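Local coordinates for putative HTH-type transcriptional regulator YwnA (Bacillus subtilis subsp. subtilis, PDB 1XD7), which probably binds DNA as a winged helix-turn-helix transcriptional regulator of the Rrf2 family, at residues P37-V40 with R41-S45; N105-D108 with E109-S113; R116-E119 with N120-S124. One frame throughout, in Å; residues are numbered along the deposited sequence.

Contact 1: P37-V40 with R41-S45; sequences PVVV and RRMIS. With SO4 (sulfate ion), chain B.
Val40 and Ile44, one helical turn apart, lie side by side and point the same way, with Val40 CG1 and Ile44 CD1 3.7 Å apart. Val40 sends CG1 anti to its own N (chi1 178°), beside its carbonyl carbon, and this turns the methyl down the helix to the end of the isoleucine. Val39 and Met43 repeat the pairing on the adjoining strip of the helix at a looser 4.1 Å between Val39 CG1 and Met43 CG; beyond CG the methionine chain bends twice. Beneath both pairs run successive i to i+4 backbone bonds: Met43 N reaches Val39 O at 2.7 Å, and Ile44 N reaches Val40 O at 2.8 Å. The helix 37-49 is the second helix of the predicted helix-turn-helix, the one that in this motif usually reads the DNA. Its inner side is covered by helices 7-19 and 26-33: Ile14 of the first meets Val40, Met43 and Ile44, while Ile29 and Ala30 of the second close on Val40. Two arginines, Arg41 and Arg42, reach out from the exposed side. Arg41 leads its guanidinium away from the helix, where NH2 donates to O1 of a sulfate ion at 2.6 Å, the oxygen lying at the edge of the group near its plane. Ser26 OG and Gly61 N bind the same sulfate, which probably came from the crystallisation liquor. One turn on, Arg41 O accepts both Ser45 N and, at 2.6 Å, Ser45 OG.

Contact 2: N105-D108 with E109-S113; sequences NALD and ETFES
Phe111 N donates to Leu107 O at 3.0 Å, one rung of the i to i+4 ladder of helix 98-122. Two residues earlier, Glu109 N reaches Asn105 O at 3.2 Å, and between these rungs Thr110 N bonds to Ala106 O, though that oxygen is less surely placed. CG of Phe111 stands beside its own backbone N (chi1 -67°), a torsion that lays the ring back along the helix toward the preceding turn. As a consequence of this folding back, the oxygen of Leu107 comes to lie over one face of the ring, 3.5 Å above the plane and nearer its edge than its centre, without bonding to it. The leucine side chain and the ring cross obliquely, Leu107 CD1 meeting the far part of the ring, with Phe111 CE2 at 3.9 Å and CZ only slightly farther. On the other flank, Thr110 OG1 approaches Glu109 OE1 so closely in the model, at 2.4 Å, that the hydrogen bond between them is doubtful in detail. Leu107 packs on Ile12 and Phe111 on Leu8, both of the second subunit, while Thr110 and Ser113 lie against Lys125 of the second subunit. Ser113 OG also hydrogen-bonds Glu121 OE1 of the second subunit. With an alanine here in place of Phe111, Leu107 CD1 and Leu8 of the second subunit would probably both lose the ring they pack on, with a gap opened between them. An apolar i, i+4 pair turned to a partner chain suits a long dimerisation helix, as in other Rrf2-type regulators, where such a helix extends from the winged helix-turn-helix domain.

Contact 3: R116-E119 with N120-S124; sequences RAME and NELAS
Met118 and Leu122 run side by side in the same direction, SD of Met118 coming 4.1 Å from CD1 of Leu122. The methionine starts with CG set opposite the backbone N; the bend at chi2 (-121°) then brings SD to the leucine's methyl, while the last torsion only turns CE. Asn120 lays its amide group alongside the preceding turn, its CG 3.2 Å from Arg116 O. Arg116 and Glu119 form a salt bridge three residues apart. The arginine chain is bent at chi2 and chi3 (-69° and 88°), and this folding brings its guanidinium round to the glutamate, whose own chain is extended beyond CG. NE and NH2 of Arg116 both grip Glu119 OE1, at 2.7 and 2.5 Å, with the oxygen almost exactly in the guanidinium plane. NE meets OE1 nearly along its C-O axis, whereas NH2 comes from above the carboxylate plane. This double hold fixes the rotation of the arginine end. Glu121 N donates to Ala117 O at 3.2 Å; the bond from Leu122 N to Met118 O is weak. Val114 of the second subunit packs on Met118, Leu122 and Glu121, the last being the residue whose carboxylate pairs with Ser113 of that subunit. Within the chain, helix 73-80 touches this stretch: Leu74 meets Glu119, Leu122 and Ala123, Tyr77 meets Met118, and a backbone hydrogen bond joins Leu122 to Leu74.

Contacts 2 and 3 are successive portions of helix 98-122, their centres 17 Å apart, and both touch the second subunit. They also meet across the dimer: Ser113 of contact 2 in one chain bonds Glu121 of contact 3 in the other. Contact 1 belongs to the predicted helix-turn-helix and lies across the chain's centre from both. Its centre is 33 Å from that of contact 2 and 25 Å from that of contact 3, and even the nearest atoms of contacts 1 and 3 are about 14 Å apart. No residue of the second subunit touches 37-45, where the sulfate is bound by Arg41.

Contact 1: P37-V40 with R41-S45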
loop_
_atom_site.group_PDB
_atom_site.type_symbol
_atom_site.label_atom_id
_atom_site.label_comp_id
_atom_site.label_asym_id
_atom_site.label_seq_id
_atom_site.Cartn_x
_atom_site.Cartn_y
_atom_site.Cartn_z
ATOM N N PRO A 37 -11.500 2.035 22.383
ATOM C CA PRO A 37 -11.798 0.652 22.763
ATOM C C PRO A 37 -12.862 -0.068 21.939
ATOM O O PRO A 37 -13.171 -1.222 22.207
ATOM C CB PRO A 37 -12.193 0.774 24.231
ATOM C CG PRO A 37 -12.813 2.115 24.290
ATOM C CD PRO A 37 -11.865 2.956 23.471
ATOM N N VAL A 38 -13.452 0.603 20.959
ATOM C CA VAL A 38 -14.436 -0.073 20.111
ATOM C C VAL A 38 -13.580 -0.715 19.026
ATOM O O VAL A 38 -13.750 -1.884 18.669
ATOM C CB VAL A 38 -15.433 0.921 19.482
ATOM C CG1 VAL A 38 -16.372 1.458 20.548
ATOM C CG2 VAL A 38 -14.685 2.062 18.844
ATOM N N VAL A 39 -12.635 0.077 18.540
ATOM C CA VAL A 39 -11.674 -0.342 17.540
ATOM C C VAL A 39 -11.006 -1.608 18.051
ATOM O O VAL A 39 -10.989 -2.646 17.378
ATOM C CB VAL A 39 -10.597 0.728 17.365
ATOM C CG1 VAL A 39 -9.541 0.246 16.413
ATOM C CG2 VAL A 39 -11.227 2.018 16.867
ATOM N N VAL A 40 -10.477 -1.508 19.267
ATOM C CA VAL A 40 -9.796 -2.612 19.910
ATOM C C VAL A 40 -10.672 -3.864 19.975
ATOM O O VAL A 40 -10.249 -4.962 19.583
ATOM C CB VAL A 40 -9.348 -2.200 21.336
ATOM C CG1 VAL A 40 -8.687 -3.366 22.029
ATOM C CG2 VAL A 40 -8.391 -1.017 21.260
ATOM N N ARG A 41 -11.894 -3.720 20.459
ATOM C CA ARG A 41 -12.746 -4.891 20.549
ATOM C C ARG A 41 -12.992 -5.443 19.150
ATOM O O ARG A 41 -12.956 -6.654 18.941
ATOM C CB ARG A 41 -14.069 -4.543 21.218
ATOM C CG ARG A 41 -13.919 -3.705 22.467
ATOM C CD ARG A 41 -15.235 -3.588 23.219
ATOM N NE ARG A 41 -15.421 -4.739 24.085
ATOM C CZ ARG A 41 -14.984 -4.799 25.337
ATOM N NH1 ARG A 41 -14.347 -3.766 25.871
ATOM N NH2 ARG A 41 -15.164 -5.899 26.047
ATOM N N ARG A 42 -13.234 -4.547 18.195
ATOM C CA ARG A 42 -13.470 -4.942 16.802
ATOM C C ARG A 42 -12.265 -5.740 16.299
ATOM O O ARG A 42 -12.392 -6.881 15.846
ATOM C CB ARG A 42 -13.686 -3.694 15.935
ATOM C CG ARG A 42 -13.787 -3.945 14.420
ATOM C CD ARG A 42 -14.879 -4.943 14.058
ATOM N NE ARG A 42 -15.002 -5.131 12.613
ATOM C CZ ARG A 42 -15.811 -6.020 12.048
ATOM N NH1 ARG A 42 -16.570 -6.804 12.801
ATOM N NH2 ARG A 42 -15.855 -6.136 10.727
ATOM N N MET A 43 -11.095 -5.125 16.383
ATOM C CA MET A 43 -9.872 -5.785 15.983
ATOM C C MET A 43 -9.796 -7.147 16.664
ATOM O O MET A 43 -9.434 -8.145 16.039
ATOM C CB MET A 43 -8.676 -4.945 16.395
ATOM C CG MET A 43 -8.628 -3.640 15.686
ATOM S SD MET A 43 -8.480 -3.934 13.929
ATOM C CE MET A 43 -7.592 -2.584 13.530
ATOM N N ILE A 44 -10.169 -7.198 17.936
ATOM C CA ILE A 44 -10.111 -8.459 18.659
ATOM C C ILE A 44 -11.132 -9.514 18.237
ATOM O O ILE A 44 -10.881 -10.711 18.401
ATOM C CB ILE A 44 -10.191 -8.222 20.178
ATOM C CG1 ILE A 44 -8.929 -7.491 20.641
ATOM C CG2 ILE A 44 -10.293 -9.549 20.917
ATOM C CD1 ILE A 44 -8.946 -7.081 22.110
ATOM N N SER A 45 -12.275 -9.100 17.699
ATOM C CA SER A 45 -13.267 -10.084 17.245
ATOM C C SER A 45 -12.738 -10.669 15.941
ATOM O O SER A 45 -12.865 -11.863 15.677
ATOM C CB SER A 45 -14.613 -9.423 16.981
ATOM O OG SER A 45 -14.631 -8.114 17.519
HETATM S S SO4 B . -12.837 -7.961 27.625
HETATM O O1 SO4 B . -13.874 -7.015 28.056
HETATM O O2 SO4 B . -11.514 -7.431 28.000
HETATM O O3 SO4 B . -13.079 -9.271 28.257
HETATM O O4 SO4 B . -12.886 -8.132 26.164
#

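Contact 2: N105-D108 with E109-S113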
loop_
_atom_site.group_PDB
_atom_site.type_symbol
_atom_site.label_atom_id
_atom_site.label_comp_id
_atom_site.label_asym_id
_atom_site.label_seq_id
_atom_site.Cartn_x
_atom_site.Cartn_y
_atom_site.Cartn_z
ATOM N N ASN A 105 -5.719 -3.802 -17.932
ATOM C CA ASN A 105 -5.314 -5.161 -17.643
ATOM C C ASN A 105 -3.838 -5.261 -17.343
ATOM O O ASN A 105 -3.447 -5.974 -16.430
ATOM C CB ASN A 105 -5.664 -6.080 -18.801
ATOM C CG ASN A 105 -7.143 -6.299 -18.917
ATOM O OD1 ASN A 105 -7.817 -6.525 -17.914
ATOM N ND2 ASN A 105 -7.666 -6.243 -20.136
ATOM N N ALA A 106 -3.013 -4.564 -18.112
ATOM C CA ALA A 106 -1.589 -4.621 -17.845
ATOM C C ALA A 106 -1.441 -4.177 -16.403
ATOM O O ALA A 106 -0.957 -4.911 -15.548
ATOM C CB ALA A 106 -0.840 -3.688 -18.762
ATOM N N LEU A 107 -1.899 -2.972 -16.127
ATOM C CA LEU A 107 -1.814 -2.450 -14.793
ATOM C C LEU A 107 -2.310 -3.435 -13.756
ATOM O O LEU A 107 -1.604 -3.744 -12.792
ATOM C CB LEU A 107 -2.602 -1.159 -14.704
ATOM C CG LEU A 107 -1.789 0.015 -15.221
ATOM C CD1 LEU A 107 -0.547 0.170 -14.376
ATOM C CD2 LEU A 107 -1.399 -0.224 -16.653
ATOM N N ASP A 108 -3.524 -3.925 -13.949
ATOM C CA ASP A 108 -4.127 -4.862 -13.013
ATOM C C ASP A 108 -3.175 -5.948 -12.536
ATOM O O ASP A 108 -3.050 -6.206 -11.336
ATOM C CB ASP A 108 -5.352 -5.525 -13.647
ATOM C CG ASP A 108 -6.634 -4.761 -13.383
ATOM O OD1 ASP A 108 -6.562 -3.527 -13.253
ATOM O OD2 ASP A 108 -7.711 -5.393 -13.319
ATOM N N GLU A 109 -2.498 -6.589 -13.476
ATOM C CA GLU A 109 -1.612 -7.664 -13.105
ATOM C C GLU A 109 -0.360 -7.178 -12.377
ATOM O O GLU A 109 0.089 -7.815 -11.418
ATOM C CB GLU A 109 -1.263 -8.491 -14.349
ATOM C CG GLU A 109 -0.665 -7.684 -15.463
ATOM C CD GLU A 109 0.724 -7.206 -15.107
ATOM O OE1 GLU A 109 1.143 -6.133 -15.597
ATOM O OE2 GLU A 109 1.400 -7.913 -14.329
ATOM N N THR A 110 0.198 -6.046 -12.807
ATOM C CA THR A 110 1.403 -5.530 -12.158
ATOM C C THR A 110 1.115 -5.333 -10.676
ATOM O O THR A 110 1.854 -5.807 -9.819
ATOM C CB THR A 110 1.840 -4.199 -12.764
ATOM O OG1 THR A 110 1.881 -4.313 -14.194
ATOM C CG2 THR A 110 3.219 -3.837 -12.269
ATOM N N PHE A 111 0.018 -4.641 -10.389
ATOM C CA PHE A 111 -0.404 -4.400 -9.018
ATOM C C PHE A 111 -0.535 -5.702 -8.250
ATOM O O PHE A 111 -0.611 -5.695 -7.018
ATOM C CB PHE A 111 -1.755 -3.693 -8.987
ATOM C CG PHE A 111 -1.719 -2.303 -9.525
ATOM C CD1 PHE A 111 -2.884 -1.551 -9.596
ATOM C CD2 PHE A 111 -0.520 -1.745 -9.973
ATOM C CE1 PHE A 111 -2.860 -0.263 -10.108
ATOM C CE2 PHE A 111 -0.481 -0.461 -10.487
ATOM C CZ PHE A 111 -1.651 0.286 -10.557
ATOM N N GLU A 112 -0.586 -6.815 -8.976
ATOM C CA GLU A 112 -0.707 -8.114 -8.337
ATOM C C GLU A 112 0.688 -8.627 -8.042
ATOM O O GLU A 112 0.892 -9.398 -7.115
ATOM C CB GLU A 112 -1.452 -9.088 -9.243
ATOM C CG GLU A 112 -2.105 -10.229 -8.492
ATOM C CD GLU A 112 -3.261 -10.827 -9.268
ATOM O OE1 GLU A 112 -4.170 -10.056 -9.657
ATOM O OE2 GLU A 112 -3.266 -12.060 -9.492
ATOM N N SER A 113 1.650 -8.189 -8.841
ATOM C CA SER A 113 3.030 -8.587 -8.643
ATOM C C SER A 113 3.533 -7.853 -7.399
ATOM O O SER A 113 4.125 -8.451 -6.496
ATOM C CB SER A 113 3.861 -8.194 -9.865
ATOM O OG SER A 113 5.241 -8.415 -9.638
#

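Contact 3: R116-E119 with N120-S124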
loop_
_atom_site.group_PDB
_atom_site.type_symbol
_atom_site.label_atom_id
_atom_site.label_comp_id
_atom_site.label_asym_id
_atom_site.label_seq_id
_atom_site.Cartn_x
_atom_site.Cartn_y
_atom_site.Cartn_z
ATOM N N ARG A 116 1.800 -9.214 -4.337
ATOM C CA ARG A 116 2.385 -10.458 -3.860
ATOM C C ARG A 116 3.667 -10.125 -3.108
ATOM O O ARG A 116 3.941 -10.693 -2.058
ATOM C CB ARG A 116 2.681 -11.406 -5.033
ATOM C CG ARG A 116 1.449 -11.991 -5.743
ATOM C CD ARG A 116 0.695 -12.982 -4.871
ATOM N NE ARG A 116 -0.303 -12.324 -4.033
ATOM C CZ ARG A 116 -1.488 -11.898 -4.471
ATOM N NH1 ARG A 116 -1.833 -12.066 -5.743
ATOM N NH2 ARG A 116 -2.326 -11.295 -3.641
ATOM N N ALA A 117 4.443 -9.192 -3.645
ATOM C CA ALA A 117 5.673 -8.789 -2.991
ATOM C C ALA A 117 5.324 -8.306 -1.578
ATOM O O ALA A 117 5.776 -8.883 -0.597
ATOM C CB ALA A 117 6.341 -7.697 -3.776
ATOM N N MET A 118 4.515 -7.255 -1.484
ATOM C CA MET A 118 4.084 -6.736 -0.190
ATOM C C MET A 118 3.773 -7.968 0.673
ATOM O O MET A 118 4.419 -8.207 1.698
ATOM C CB MET A 118 2.815 -5.868 -0.373
ATOM C CG MET A 118 2.423 -4.933 0.801
ATOM S SD MET A 118 0.751 -5.216 1.523
ATOM C CE MET A 118 -0.310 -4.409 0.275
ATOM N N GLU A 119 2.818 -8.773 0.220
ATOM C CA GLU A 119 2.397 -9.964 0.949
ATOM C C GLU A 119 3.496 -10.951 1.292
ATOM O O GLU A 119 3.387 -11.697 2.267
ATOM C CB GLU A 119 1.324 -10.717 0.178
ATOM C CG GLU A 119 -0.014 -10.028 0.092
ATOM C CD GLU A 119 -1.079 -10.949 -0.474
ATOM O OE1 GLU A 119 -0.860 -11.494 -1.576
ATOM O OE2 GLU A 119 -2.129 -11.138 0.178
ATOM N N ASN A 120 4.548 -10.988 0.490
ATOM C CA ASN A 120 5.611 -11.937 0.771
ATOM C C ASN A 120 6.513 -11.532 1.939
ATOM O O ASN A 120 7.022 -12.392 2.657
ATOM C CB ASN A 120 6.396 -12.221 -0.504
ATOM C CG ASN A 120 5.695 -13.243 -1.387
ATOM O OD1 ASN A 120 6.044 -13.422 -2.552
ATOM N ND2 ASN A 120 4.701 -13.926 -0.826
ATOM N N GLU A 121 6.702 -10.236 2.147
ATOM C CA GLU A 121 7.487 -9.790 3.287
ATOM C C GLU A 121 6.677 -10.093 4.544
ATOM O O GLU A 121 7.145 -10.781 5.449
ATOM C CB GLU A 121 7.756 -8.292 3.212
ATOM C CG GLU A 121 9.044 -7.969 2.514
ATOM C CD GLU A 121 10.207 -8.707 3.134
ATOM O OE1 GLU A 121 10.516 -8.426 4.311
ATOM O OE2 GLU A 121 10.805 -9.573 2.459
ATOM N N LEU A 122 5.445 -9.597 4.584
ATOM C CA LEU A 122 4.577 -9.810 5.736
ATOM C C LEU A 122 4.544 -11.244 6.194
ATOM O O LEU A 122 4.197 -11.526 7.335
ATOM C CB LEU A 122 3.151 -9.391 5.422
ATOM C CG LEU A 122 2.937 -7.915 5.158
ATOM C CD1 LEU A 122 1.503 -7.728 4.702
ATOM C CD2 LEU A 122 3.230 -7.109 6.407
ATOM N N ALA A 123 4.875 -12.159 5.297
ATOM C CA ALA A 123 4.865 -13.561 5.660
ATOM C C ALA A 123 6.248 -13.977 6.140
ATOM O O ALA A 123 6.426 -15.059 6.679
ATOM C CB ALA A 123 4.437 -14.405 4.473
ATOM N N SER A 124 7.228 -13.110 5.942
ATOM C CA SER A 124 8.579 -13.418 6.364
ATOM C C SER A 124 8.750 -13.154 7.863
ATOM O O SER A 124 9.358 -13.954 8.574
ATOM C CB SER A 124 9.582 -12.585 5.568
ATOM O OG SER A 124 9.442 -11.205 5.851
#